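Local structure of restriction endonuclease PacI (Pseudomonas alcaligenes, 3M7K) at residues R93-S96 against F97-Y100; A108-I111 against C112-K116; N118-S121 against A122-D126. The protein cuts DNA at a rare eight-base-pair site as an HNH restriction endonuclease with a beta-beta-alpha-metal active site. All coordinates share one frame; numbering follows the deposited sequence. Where two conformers were deposited one is given.

Contact 1 of 3, residues R93-S96 against F97-Y100. With nucleotides of chain C; nucleotides of chain B.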
loop_
_atom_site.group_PDB
_atom_site.type_symbol
_atom_site.label_atom_id
_atom_site.label_comp_id
_atom_site.label_asym_id
_atom_site.label_seq_id
_atom_site.Cartn_x
_atom_site.Cartn_y
_atom_site.Cartn_z
ATOM N N ARG A 93 8.709 5.978 -10.444
ATOM C CA ARG A 93 9.975 5.469 -10.976
ATOM C C ARG A 93 9.759 3.968 -11.174
ATOM O O ARG A 93 9.813 3.190 -10.203
ATOM C CB ARG A 93 11.100 5.773 -9.991
ATOM C CG ARG A 93 11.250 7.278 -9.678
ATOM C CD ARG A 93 12.214 7.547 -8.503
ATOM N NE ARG A 93 11.696 7.089 -7.198
ATOM C CZ ARG A 93 12.057 5.946 -6.605
ATOM N NH1 ARG A 93 12.950 5.147 -7.176
ATOM N NH2 ARG A 93 11.542 5.606 -5.427
ATOM N N SER A 94 9.431 3.590 -12.410
ATOM C CA SER A 94 9.101 2.211 -12.798
ATOM C C SER A 94 9.976 1.188 -12.099
ATOM O O SER A 94 9.500 0.315 -11.377
ATOM C CB SER A 94 9.327 2.011 -14.312
ATOM O OG SER A 94 8.096 2.119 -14.988
ATOM N N ASP A 95 11.266 1.308 -12.357
ATOM C CA ASP A 95 12.267 0.523 -11.682
ATOM C C ASP A 95 12.606 1.340 -10.450
ATOM O O ASP A 95 13.177 2.435 -10.552
ATOM C CB ASP A 95 13.487 0.317 -12.601
ATOM C CG ASP A 95 14.566 -0.524 -11.953
ATOM O OD1 ASP A 95 14.444 -0.817 -10.750
ATOM O OD2 ASP A 95 15.551 -0.876 -12.637
ATOM N N SER A 96 12.202 0.830 -9.285
ATOM C CA SER A 96 12.307 1.611 -8.062
ATOM C C SER A 96 13.747 1.790 -7.616
ATOM O O SER A 96 14.024 2.624 -6.747
ATOM C CB SER A 96 11.465 1.007 -6.924
ATOM O OG SER A 96 10.724 2.047 -6.280
ATOM N N PHE A 97 14.650 0.995 -8.202
ATOM C CA PHE A 97 16.075 1.186 -8.016
ATOM C C PHE A 97 16.631 2.341 -8.849
ATOM O O PHE A 97 17.713 2.852 -8.532
ATOM C CB PHE A 97 16.854 -0.085 -8.384
ATOM C CG PHE A 97 16.575 -1.258 -7.505
ATOM C CD1 PHE A 97 17.254 -1.417 -6.294
ATOM C CD2 PHE A 97 15.663 -2.238 -7.900
ATOM C CE1 PHE A 97 17.023 -2.528 -5.475
ATOM C CE2 PHE A 97 15.408 -3.360 -7.083
ATOM C CZ PHE A 97 16.091 -3.503 -5.869
ATOM N N GLU A 98 15.941 2.701 -9.939
ATOM C CA GLU A 98 16.403 3.806 -10.795
ATOM C C GLU A 98 15.711 5.114 -10.435
ATOM O O GLU A 98 14.661 5.123 -9.756
ATOM C CB GLU A 98 16.212 3.510 -12.290
ATOM C CG GLU A 98 17.356 2.736 -12.964
ATOM C CD GLU A 98 18.659 3.521 -13.092
ATOM O OE1 GLU A 98 18.690 4.730 -12.765
ATOM O OE2 GLU A 98 19.662 2.912 -13.529
ATOM N N GLY A 99 16.320 6.217 -10.883
ATOM C CA GLY A 99 15.840 7.563 -10.592
ATOM C C GLY A 99 14.705 8.046 -11.492
ATOM O O GLY A 99 14.067 7.260 -12.208
ATOM N N TYR A 100 14.451 9.348 -11.444
ATOM C CA TYR A 100 13.470 9.992 -12.326
ATOM C C TYR A 100 14.083 10.313 -13.674
ATOM O O TYR A 100 15.078 11.029 -13.744
ATOM C CB TYR A 100 12.976 11.293 -11.714
ATOM C CG TYR A 100 12.008 11.121 -10.560
ATOM C CD1 TYR A 100 10.677 10.792 -10.789
ATOM C CD2 TYR A 100 12.423 11.324 -9.248
ATOM C CE1 TYR A 100 9.789 10.656 -9.749
ATOM C CE2 TYR A 100 11.531 11.191 -8.180
ATOM C CZ TYR A 100 10.217 10.863 -8.440
ATOM O OH TYR A 100 9.320 10.720 -7.398
ATOM O OP3 DT C 1 9.677 8.567 -3.168
ATOM P P DT C 1 9.301 8.921 -4.564
ATOM O OP1 DT C 1 9.493 7.952 -5.634
ATOM O OP2 DT C 1 9.960 10.186 -4.884
ATOM O "O5'" DT C 1 7.733 9.178 -4.375
ATOM C "C5'" DT C 1 6.945 9.954 -5.186
ATOM C "C4'" DT C 1 5.555 9.995 -4.553
ATOM O "O4'" DT C 1 5.644 9.732 -3.137
ATOM C "C3'" DT C 1 4.857 11.320 -4.709
ATOM O "O3'" DT C 1 3.456 11.110 -4.901
ATOM C "C2'" DT C 1 5.179 12.023 -3.384
ATOM C "C1'" DT C 1 5.221 10.861 -2.389
ATOM N N1 DT C 1 6.204 11.119 -1.327
ATOM C C2 DT C 1 5.760 11.324 -0.040
ATOM O O2 DT C 1 4.592 11.295 0.289
ATOM N N3 DT C 1 6.740 11.567 0.879
ATOM C C4 DT C 1 8.102 11.634 0.638
ATOM O O4 DT C 1 8.887 11.872 1.546
ATOM C C5 DT C 1 8.518 11.410 -0.728
ATOM C C7 DT C 1 9.984 11.462 -1.092
ATOM C C6 DT C 1 7.556 11.164 -1.645
ATOM P P DT B 10 11.119 3.859 -2.412
ATOM O OP1 DT B 10 11.483 3.163 -3.667
ATOM O OP2 DT B 10 11.987 4.892 -1.792
ATOM O "O5'" DT B 10 9.690 4.548 -2.623
ATOM C "C5'" DT B 10 8.693 3.841 -3.329
ATOM C "C4'" DT B 10 7.345 4.539 -3.232
ATOM O "O4'" DT B 10 6.992 4.643 -1.837
ATOM C "C3'" DT B 10 7.265 5.980 -3.715
ATOM O "O3'" DT B 10 7.236 6.040 -5.141
ATOM C "C2'" DT B 10 5.957 6.417 -3.053
ATOM C "C1'" DT B 10 6.041 5.684 -1.702
ATOM N N1 DT B 10 6.545 6.565 -0.561
ATOM C C2 DT B 10 5.613 7.093 0.323
ATOM O O2 DT B 10 4.419 6.874 0.217
ATOM N N3 DT B 10 6.117 7.888 1.321
ATOM C C4 DT B 10 7.453 8.202 1.503
ATOM O O4 DT B 10 7.829 8.928 2.440
ATOM C C5 DT B 10 8.376 7.625 0.542
ATOM C C7 DT B 10 9.870 7.893 0.639
ATOM C C6 DT B 10 7.884 6.847 -0.433
#
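Arg93 and Tyr100 pack in the loop that joins strands 90-93 and 105-108 of the beta-beta-alpha-metal motif, and theirs is the tight half of this contact. Arg93 CG stands over the centre of one face of the Tyr100 ring, a CH-pi contact 3.7 Å from the centroid, with CD near CE2, while Leu33 and Ala37 of helix 25-40 also pack on the tyrosine. A bend about the CG-CD bond (chi3 -68°) carries the guanidinium past the ring toward the DNA. Its partners lie round its edge. NH1 gives bonds to Ser96 O at 2.8 Å and to Glu98 O, fixing the rotation of the group. NE reaches OP1 of DT1 of chain C at 2.8 Å. NH2 joins that oxygen to OP1 of DT10 of chain B, which Ser96 OG also grips.

The solvent side is looser. A type I beta turn runs from Asp95 to Glu98, closed by Glu98 N donating to Asp95 O at 2.8 Å. Asp95 OD1 accepts from Phe97 N and sits at the edge of the exposed Phe97 ring. Back on the packed side, Tyr100 OH donates to OP2 of DT1 of chain C at 2.6 Å.

Contact 2 of 3, residues A108-I111 against C112-K116. With ZN (zinc ion), chain D; MG (magnesium ion), chain F; nucleotides of chain E; nucleotides of chain C.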
loop_
_atom_site.group_PDB
_atom_site.type_symbol
_atom_site.label_atom_id
_atom_site.label_comp_id
_atom_site.label_asym_id
_atom_site.label_seq_id
_atom_site.Cartn_x
_atom_site.Cartn_y
_atom_site.Cartn_z
ATOM N N ALA A 108 1.437 7.887 -12.274
ATOM C CA ALA A 108 0.734 7.035 -11.318
ATOM C C ALA A 108 -0.051 7.855 -10.284
ATOM O O ALA A 108 0.443 8.867 -9.782
ATOM C CB ALA A 108 1.722 6.086 -10.606
ATOM N N CYS A 109 -1.252 7.394 -9.940
ATOM C CA CYS A 109 -2.004 8.026 -8.869
ATOM C C CYS A 109 -1.329 7.647 -7.556
ATOM O O CYS A 109 -0.576 6.649 -7.485
ATOM C CB CYS A 109 -3.490 7.581 -8.872
ATOM S SG CYS A 109 -3.846 5.864 -8.265
ATOM N N PHE A 110 -1.551 8.440 -6.524
ATOM C CA PHE A 110 -0.855 8.216 -5.247
ATOM C C PHE A 110 -1.234 6.887 -4.589
ATOM O O PHE A 110 -0.435 6.308 -3.823
ATOM C CB PHE A 110 -1.125 9.383 -4.296
ATOM C CG PHE A 110 -0.130 9.508 -3.154
ATOM C CD1 PHE A 110 1.226 9.227 -3.344
ATOM C CD2 PHE A 110 -0.558 9.945 -1.893
ATOM C CE1 PHE A 110 2.137 9.341 -2.306
ATOM C CE2 PHE A 110 0.358 10.112 -0.835
ATOM C CZ PHE A 110 1.715 9.809 -1.040
ATOM N N ILE A 111 -2.438 6.389 -4.883
ATOM C CA ILE A 111 -2.833 5.068 -4.370
ATOM C C ILE A 111 -1.946 3.970 -4.979
ATOM O O ILE A 111 -1.372 3.161 -4.247
ATOM C CB ILE A 111 -4.359 4.785 -4.539
ATOM C CG1 ILE A 111 -5.154 5.623 -3.527
ATOM C CG2 ILE A 111 -4.660 3.283 -4.368
ATOM C CD1 ILE A 111 -6.711 5.546 -3.637
ATOM N N CYS A 112 -1.826 3.936 -6.309
ATOM C CA CYS A 112 -1.020 2.892 -6.942
ATOM C C CYS A 112 0.460 3.085 -6.632
ATOM O O CYS A 112 1.204 2.118 -6.462
ATOM C CB CYS A 112 -1.220 2.897 -8.464
ATOM S SG CYS A 112 -2.850 2.303 -8.946
ATOM N N ASN A 113 0.899 4.336 -6.578
ATOM C CA ASN A 113 2.309 4.603 -6.288
ATOM C C ASN A 113 2.691 4.000 -4.932
ATOM O O ASN A 113 3.756 3.362 -4.798
ATOM C CB ASN A 113 2.628 6.128 -6.334
ATOM C CG ASN A 113 3.979 6.418 -7.005
ATOM O OD1 ASN A 113 4.771 5.495 -7.273
ATOM N ND2 ASN A 113 4.238 7.678 -7.292
ATOM N N ARG A 114 1.848 4.230 -3.917
ATOM C CA ARG A 114 2.133 3.710 -2.562
ATOM C C ARG A 114 2.010 2.196 -2.513
ATOM O O ARG A 114 2.797 1.523 -1.833
ATOM C CB ARG A 114 1.195 4.316 -1.533
ATOM C CG ARG A 114 1.683 5.700 -1.105
ATOM C CD ARG A 114 1.067 6.001 0.194
ATOM N NE ARG A 114 1.622 7.130 0.903
ATOM C CZ ARG A 114 0.854 8.000 1.567
ATOM N NH1 ARG A 114 -0.469 7.883 1.501
ATOM N NH2 ARG A 114 1.390 8.996 2.276
ATOM N N ILE A 115 1.013 1.660 -3.209
ATOM C CA ILE A 115 0.862 0.187 -3.272
ATOM C C ILE A 115 2.085 -0.509 -3.849
ATOM O O ILE A 115 2.643 -1.447 -3.232
ATOM C CB ILE A 115 -0.447 -0.202 -4.010
ATOM C CG1 ILE A 115 -1.626 0.220 -3.119
ATOM C CG2 ILE A 115 -0.484 -1.720 -4.321
ATOM C CD1 ILE A 115 -3.012 0.103 -3.787
ATOM N N LYS A 116 2.512 -0.041 -5.018
ATOM C CA LYS A 116 3.676 -0.588 -5.691
ATOM C C LYS A 116 4.886 -0.466 -4.756
ATOM O O LYS A 116 5.664 -1.427 -4.624
ATOM C CB LYS A 116 3.930 0.158 -7.012
ATOM C CG LYS A 116 5.135 -0.352 -7.821
ATOM C CD LYS A 116 5.238 0.384 -9.194
ATOM C CE LYS A 116 6.609 0.154 -9.873
ATOM N NZ LYS A 116 7.697 1.042 -9.313
HETATM ZN ZN ZN D . -3.732 4.238 -9.936
HETATM MG MG MG F . 6.977 4.737 -7.291
ATOM P P DA E 8 1.838 9.214 7.794
ATOM O OP1 DA E 8 1.180 9.569 9.069
ATOM O OP2 DA E 8 2.734 8.031 7.698
ATOM O "O5'" DA E 8 0.710 9.052 6.664
ATOM C "C5'" DA E 8 -0.207 10.106 6.366
ATOM C "C4'" DA E 8 -1.574 9.499 6.162
ATOM O "O4'" DA E 8 -1.514 8.611 5.008
ATOM C "C3'" DA E 8 -2.078 8.654 7.322
ATOM O "O3'" DA E 8 -3.473 8.941 7.441
ATOM C "C2'" DA E 8 -1.813 7.215 6.847
ATOM C "C1'" DA E 8 -2.013 7.332 5.347
ATOM N N9 DA E 8 -1.220 6.373 4.565
ATOM C C8 DA E 8 0.152 6.325 4.541
ATOM N N7 DA E 8 0.632 5.385 3.753
ATOM C C5 DA E 8 -0.503 4.778 3.221
ATOM C C6 DA E 8 -0.614 3.703 2.320
ATOM N N6 DA E 8 0.475 3.068 1.802
ATOM N N1 DA E 8 -1.871 3.311 1.996
ATOM C C2 DA E 8 -2.939 3.975 2.516
ATOM N N3 DA E 8 -2.927 5.006 3.384
ATOM C C4 DA E 8 -1.659 5.362 3.705
ATOM O OP3 DT C 1 9.677 8.567 -3.168
ATOM P P DT C 1 9.301 8.921 -4.564
ATOM O OP1 DT C 1 9.493 7.952 -5.634
ATOM O OP2 DT C 1 9.960 10.186 -4.884
ATOM O "O5'" DT C 1 7.733 9.178 -4.375
ATOM C "C5'" DT C 1 6.945 9.954 -5.186
ATOM C "C4'" DT C 1 5.555 9.995 -4.553
ATOM O "O4'" DT C 1 5.644 9.732 -3.137
ATOM C "C3'" DT C 1 4.857 11.320 -4.709
ATOM O "O3'" DT C 1 3.456 11.110 -4.901
ATOM C "C2'" DT C 1 5.179 12.023 -3.384
ATOM C "C1'" DT C 1 5.221 10.861 -2.389
ATOM N N1 DT C 1 6.204 11.119 -1.327
ATOM C C2 DT C 1 5.760 11.324 -0.040
ATOM O O2 DT C 1 4.592 11.295 0.289
ATOM N N3 DT C 1 6.740 11.567 0.879
ATOM C C4 DT C 1 8.102 11.634 0.638
ATOM O O4 DT C 1 8.887 11.872 1.546
ATOM C C5 DT C 1 8.518 11.410 -0.728
ATOM C C7 DT C 1 9.984 11.462 -1.092
ATOM C C6 DT C 1 7.556 11.164 -1.645
HETATM O O HOH W 1 1.727 9.127 -7.175
HETATM O O HOH W 2 -1.914 6.240 -0.968
HETATM O O HOH W 3 6.186 2.818 -6.149
HETATM O O HOH W 4 9.110 3.906 -7.610
#
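Cys109 tucks SG between its backbone N and carbonyl carbon (chi1 74°), whereas Cys112 turns its SG beside the backbone N (chi1 -71°), and the two sulfurs come within 3.8 Å on one zinc ion. Cys63 and Cys66 complete that site. Cys109 is also the N-cap of helix 110-116: its SG accepts from Cys112 N at 3.4 Å.

Phe110 and, one turn later, Arg114 press together, with ring and guanidinium planes 39° apart. Phe110 CE2 lies 3.2 Å from Arg114 CZ over one face of the guanidinium, and N7 of DA8 of chain E covers the opposite face; NE bonds O2 of a thymine base. Arg114 CG rests over the phenyl face as a CH-pi contact, and a water links Phe110 O with Arg114 NH1. Ile111 and Ile115 lie side by side, CG2 of the first 3.6 Å from CD1 of the second; Ile111 packs on Ile119 and Ile115 on Phe120, both of the second subunit.

Asn113 OD1 binds magnesium at 2.3 Å, beside Asp92, a DNA phosphate and waters. A water accepts from Asn113 ND2 and may donate to Ala108 O. This is the helix of the HNH beta-beta-alpha-metal active site.

Contact 3 of 3, residues N118-S121 against A122-D126. With nucleotides of chain B.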
loop_
_atom_site.group_PDB
_atom_site.type_symbol
_atom_site.label_atom_id
_atom_site.label_comp_id
_atom_site.label_asym_id
_atom_site.label_seq_id
_atom_site.Cartn_x
_atom_site.Cartn_y
_atom_site.Cartn_z
ATOM N N ASN A 118 8.256 -0.191 -3.055
ATOM C CA ASN A 118 9.404 -0.853 -3.676
ATOM C C ASN A 118 9.239 -2.366 -3.629
ATOM O O ASN A 118 10.210 -3.114 -3.723
ATOM C CB ASN A 118 10.736 -0.431 -3.033
ATOM C CG ASN A 118 10.890 -0.942 -1.604
ATOM O OD1 ASN A 118 9.914 -1.333 -0.948
ATOM N ND2 ASN A 118 12.125 -0.910 -1.101
ATOM N N ILE A 119 8.000 -2.811 -3.520
ATOM C CA ILE A 119 7.687 -4.234 -3.416
ATOM C C ILE A 119 7.556 -4.866 -4.798
ATOM O O ILE A 119 8.218 -5.871 -5.090
ATOM C CB ILE A 119 6.343 -4.428 -2.652
ATOM C CG1 ILE A 119 6.468 -3.927 -1.219
ATOM C CG2 ILE A 119 5.931 -5.905 -2.635
ATOM C CD1 ILE A 119 5.101 -3.800 -0.495
ATOM N N PHE A 120 6.713 -4.277 -5.647
ATOM C CA PHE A 120 6.300 -4.903 -6.922
ATOM C C PHE A 120 7.021 -4.303 -8.119
ATOM O O PHE A 120 7.287 -3.098 -8.148
ATOM C CB PHE A 120 4.767 -4.764 -7.117
ATOM C CG PHE A 120 3.952 -5.437 -6.032
ATOM C CD1 PHE A 120 3.367 -4.698 -5.016
ATOM C CD2 PHE A 120 3.831 -6.828 -6.004
ATOM C CE1 PHE A 120 2.632 -5.317 -3.991
ATOM C CE2 PHE A 120 3.108 -7.470 -4.994
ATOM C CZ PHE A 120 2.498 -6.709 -3.975
ATOM N N SER A 121 7.328 -5.132 -9.120
ATOM C CA SER A 121 7.801 -4.596 -10.399
ATOM C C SER A 121 6.658 -3.899 -11.121
ATOM O O SER A 121 5.480 -4.061 -10.754
ATOM C CB SER A 121 8.357 -5.709 -11.283
ATOM O OG SER A 121 7.305 -6.580 -11.674
ATOM N N ALA A 122 7.007 -3.111 -12.141
ATOM C CA ALA A 122 6.023 -2.453 -12.985
ATOM C C ALA A 122 5.116 -3.510 -13.610
ATOM O O ALA A 122 3.901 -3.352 -13.613
ATOM C CB ALA A 122 6.725 -1.614 -14.055
ATOM N N SER A 123 5.718 -4.608 -14.086
ATOM C CA SER A 123 4.971 -5.726 -14.641
ATOM C C SER A 123 3.977 -6.311 -13.637
ATOM O O SER A 123 2.795 -6.491 -13.952
ATOM C CB SER A 123 5.926 -6.821 -15.103
ATOM O OG SER A 123 5.191 -7.825 -15.748
ATOM N N GLU A 124 4.456 -6.604 -12.421
ATOM C CA GLU A 124 3.576 -7.083 -11.350
ATOM C C GLU A 124 2.495 -6.044 -11.057
ATOM O O GLU A 124 1.322 -6.385 -10.869
ATOM C CB GLU A 124 4.370 -7.406 -10.080
ATOM C CG GLU A 124 5.141 -8.735 -10.153
ATOM C CD GLU A 124 6.217 -8.879 -9.094
ATOM O OE1 GLU A 124 6.538 -7.890 -8.392
ATOM O OE2 GLU A 124 6.757 -9.996 -8.968
ATOM N N MET A 125 2.885 -4.776 -11.035
ATOM C CA MET A 125 1.936 -3.708 -10.707
ATOM C C MET A 125 0.890 -3.481 -11.814
ATOM O O MET A 125 -0.250 -3.052 -11.528
ATOM C CB MET A 125 2.659 -2.395 -10.358
ATOM C CG MET A 125 1.718 -1.360 -9.720
ATOM S SD MET A 125 1.047 -1.870 -8.092
ATOM C CE MET A 125 -0.392 -0.789 -7.928
ATOM N N ASP A 126 1.272 -3.730 -13.070
ATOM C CA ASP A 126 0.292 -3.728 -14.164
ATOM C C ASP A 126 -0.900 -4.595 -13.790
ATOM O O ASP A 126 -2.055 -4.204 -13.995
ATOM C CB ASP A 126 0.903 -4.256 -15.479
ATOM C CG ASP A 126 1.742 -3.216 -16.186
ATOM O OD1 ASP A 126 1.577 -2.011 -15.893
ATOM O OD2 ASP A 126 2.570 -3.603 -17.024
ATOM P P DA B 9 12.027 2.167 4.294
ATOM O OP1 DA B 9 13.164 1.237 4.193
ATOM O OP2 DA B 9 12.147 3.531 4.844
ATOM O "O5'" DA B 9 11.414 2.333 2.830
ATOM C "C5'" DA B 9 11.144 1.217 1.961
ATOM C "C4'" DA B 9 10.296 1.714 0.808
ATOM O "O4'" DA B 9 8.997 2.063 1.349
ATOM C "C3'" DA B 9 10.825 2.961 0.082
ATOM O "O3'" DA B 9 10.800 2.730 -1.327
ATOM C "C2'" DA B 9 9.843 4.069 0.448
ATOM C "C1'" DA B 9 8.579 3.261 0.731
ATOM N N9 DA B 9 7.617 3.905 1.616
ATOM C C8 DA B 9 7.833 4.806 2.619
ATOM N N7 DA B 9 6.713 5.174 3.216
ATOM C C5 DA B 9 5.709 4.487 2.555
ATOM C C6 DA B 9 4.309 4.456 2.693
ATOM N N6 DA B 9 3.648 5.170 3.607
ATOM N N1 DA B 9 3.586 3.654 1.851
ATOM C C2 DA B 9 4.252 2.940 0.923
ATOM N N3 DA B 9 5.580 2.891 0.727
ATOM C C4 DA B 9 6.250 3.707 1.557
#
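The Phe120 ring takes Glu124 OE1 at its edge, near the ring plane and 3.8 Å from CD2, while Ile119 CG2 sits over the centre of one face. Ring and carboxylate are turned 79° against each other. The same OE1 is the acceptor for Ser121 N at 3.0 Å; that N-H comes in from above the carboxylate plane, 36° out of it. Arg139 of the second subunit makes a salt bridge to this oxygen as well, and its NH2 also donates to Ile119 O.

On the neighbouring residue, Ser121 OG stands between the backbone N and the carbonyl carbon (chi1 67°), and there it accepts from Glu124 N at 2.9 Å. The two reciprocal bonds form a capping box at the start of helix 122-139, with Ser121 as N-cap. The first helical backbone bond follows directly, Met125 N to Ser121 O at 2.7 Å. With an alanine at Glu124 the carboxylate is gone, which would probably leave Ser121 N without its acceptor and Arg139 of the second subunit without its salt-bridge mate.

Phe120 reaches onward to Ile115 of the second subunit and to Leu128 of its own chain. Met125, bent at chi2, packs against Cys112, Ile115 and Lys116 of helix 110-116. At the far end of the loop, Asn118 lies along the DNA backbone, its OD1 3.5 Å from C4' of DA9 of chain B.

Overall arrangement
The three contacts follow one another along the chain. Contact 2 is the buried one, built on metal ligation and a helix start; contacts 1 and 3 are only partly buried. Contacts 2 and 3 sit on successive helices, 110-116 and 122-139, joined where Met125 CE packs on Ile115 CG2 at 3.7 Å, and both touch the second subunit. Contact 1 does not touch that subunit: what marks it is hydrogen bonding to phosphates, beside a turn and a CH-pi contact. It is tied to contact 2 by Lys116 NZ, 2.8 Å from Ser94 O. Both helix starts are capped by a side chain, by a zinc-bound thiolate in 108-116 and by a serine hydroxyl in 118-126.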